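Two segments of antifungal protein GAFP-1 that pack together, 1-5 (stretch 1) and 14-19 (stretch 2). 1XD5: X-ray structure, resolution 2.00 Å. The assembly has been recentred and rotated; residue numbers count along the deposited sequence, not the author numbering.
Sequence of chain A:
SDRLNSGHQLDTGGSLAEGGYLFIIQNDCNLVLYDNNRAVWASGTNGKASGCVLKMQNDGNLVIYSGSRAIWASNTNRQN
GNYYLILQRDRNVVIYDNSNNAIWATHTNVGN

Stretch 1 1-5: SDRLN
Stretch 2 (14-19) GSLAEG

Residues 1-5 meet residues 14-19 of the same chain over a small interface, with 264 Å² buried in total. Arg3 to Asn5 and Ser15 to Glu18 are extended strands. Phi/psi are -145/155 at Arg3, -128/121 at Leu4, -101/143 at Leu16 and -138/143 at Ala17. Asp2 breaks from this, at -98/0. The stretches cross obliquely, more opposed than parallel. The register is set by Asp2 and Leu16, whose CA atoms lie 4.7 Å apart.

One direct hydrogen bond joins the backbones: Ala17 N donates to Ser1 O at 2.9 Å, with an angle of 159°. Ser1 O also takes a CA-H...O contact from Leu16 CA at 3.2 Å. Two waters extend the link. Water 1 donates to Ser15 O at 2.6 Å and accepts from Ser1 N at 3.1 Å. Water 2 donates to Ser15 O at 3.0 Å and accepts weakly from Ser1 N at 3.3 Å.

Leu16 has the largest covered area, 74 Å². Its chi1 is m (-55°) and chi2 is t (-176°). This places Leu16 CD2 3.6 Å from Arg3 C and 4.1 Å from Leu4 CB, while Leu16 CD1 lies 3.7 Å from Asp2 O. Leu4 points toward the other stretch, with chi1 t (178°) and chi2 p (62°). Both leucines are buried.

Ser1 is t (177°) and points away. Arg3 N donates to Ser1 OG at 3.2 Å, spanning Asp2.

Asp2 is p (61°), with chi2 -11°. It points away overall, yet Asp2 CB lies 3.5 Å from Ala17 O. The carboxylate pairs with Arg3, whose chi angles are 77°, -159°, 69° and -165°. These fold the guanidinium back: Arg3 NE donates to Asp2 OD1 at 3.0 Å, and Arg3 NH2 forms a salt bridge with Asp2 OD2 at 3.0 Å. Glu18 starts sideways, but its end comes nearer, with chi1 t (-176°), chi2 p (43°) and chi3 72°. Glu18 OE1 lies 4.0 Å from Asp2 OD2, a like-charge approach; Arg3 offsets the charge on Asp2.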

# COMPACT_ATOMS: atom_id res chain seq x y z
N SER A 1 2.47 0.89 -12.38
CA SER A 1 1.00 1.03 -12.37
C SER A 1 0.57 1.90 -11.19
O SER A 1 1.37 2.16 -10.29
CB SER A 1 0.34 -0.36 -12.27
OG SER A 1 -1.07 -0.24 -12.19
N ASP A 2 -0.68 2.34 -11.20
CA ASP A 2 -1.23 3.11 -10.09
C ASP A 2 -2.05 2.27 -9.13
O ASP A 2 -2.58 2.77 -8.15
CB ASP A 2 -2.08 4.26 -10.63
CG ASP A 2 -3.26 3.78 -11.46
OD1 ASP A 2 -3.33 2.58 -11.81
OD2 ASP A 2 -4.18 4.54 -11.79
N ARG A 3 -2.16 0.97 -9.41
CA ARG A 3 -2.98 0.12 -8.57
C ARG A 3 -2.44 -1.30 -8.41
O ARG A 3 -1.69 -1.80 -9.25
CB ARG A 3 -4.44 0.11 -9.04
CG ARG A 3 -4.73 -0.73 -10.27
CD ARG A 3 -6.01 -0.32 -10.99
NE ARG A 3 -5.83 0.99 -11.61
CZ ARG A 3 -6.83 1.75 -12.07
NH1 ARG A 3 -8.09 1.36 -11.98
NH2 ARG A 3 -6.54 2.93 -12.61
N LEU A 4 -2.82 -1.92 -7.29
CA LEU A 4 -2.42 -3.28 -6.99
C LEU A 4 -3.68 -4.05 -6.66
O LEU A 4 -4.40 -3.68 -5.73
CB LEU A 4 -1.46 -3.30 -5.79
CG LEU A 4 -0.98 -4.67 -5.31
CD1 LEU A 4 -0.18 -5.38 -6.40
CD2 LEU A 4 -0.16 -4.55 -4.02
N ASN A 5 -3.97 -5.11 -7.41
CA ASN A 5 -5.18 -5.90 -7.20
C ASN A 5 -4.97 -6.96 -6.13
O ASN A 5 -3.85 -7.41 -5.93
CB ASN A 5 -5.64 -6.56 -8.52
CG ASN A 5 -6.09 -5.54 -9.57
OD1 ASN A 5 -6.84 -4.61 -9.29
ND2 ASN A 5 -5.63 -5.74 -10.80
N GLY A 14 9.24 -2.31 -5.36
CA GLY A 14 8.08 -2.13 -6.22
C GLY A 14 7.20 -1.01 -5.71
O GLY A 14 7.24 -0.67 -4.54
N SER A 15 6.40 -0.44 -6.60
CA SER A 15 5.65 0.75 -6.25
C SER A 15 4.40 0.96 -7.08
O SER A 15 4.22 0.40 -8.17
CB SER A 15 6.55 2.00 -6.37
OG SER A 15 6.97 2.16 -7.72
N LEU A 16 3.53 1.80 -6.53
CA LEU A 16 2.47 2.41 -7.28
C LEU A 16 2.95 3.82 -7.58
O LEU A 16 3.61 4.44 -6.75
CB LEU A 16 1.18 2.47 -6.47
CG LEU A 16 0.65 1.16 -5.89
CD1 LEU A 16 -0.69 1.45 -5.21
CD2 LEU A 16 0.51 0.05 -6.96
N ALA A 17 2.63 4.31 -8.77
CA ALA A 17 3.04 5.65 -9.15
C ALA A 17 1.90 6.38 -9.86
O ALA A 17 1.13 5.77 -10.61
CB ALA A 17 4.26 5.58 -10.06
N GLU A 18 1.80 7.67 -9.60
CA GLU A 18 0.84 8.54 -10.27
C GLU A 18 1.47 9.92 -10.30
O GLU A 18 1.55 10.59 -9.28
CB GLU A 18 -0.50 8.56 -9.51
CG GLU A 18 -1.62 9.35 -10.19
CD GLU A 18 -1.72 9.12 -11.69
OE1 GLU A 18 -2.16 8.03 -12.11
OE2 GLU A 18 -1.38 10.04 -12.46
N GLY A 19 1.95 10.32 -11.48
CA GLY A 19 2.64 11.58 -11.62
C GLY A 19 3.83 11.64 -10.69
O GLY A 19 4.68 10.77 -10.73
O HOH W 1 2.97 -0.94 -9.96
O HOH W 2 5.20 1.73 -10.68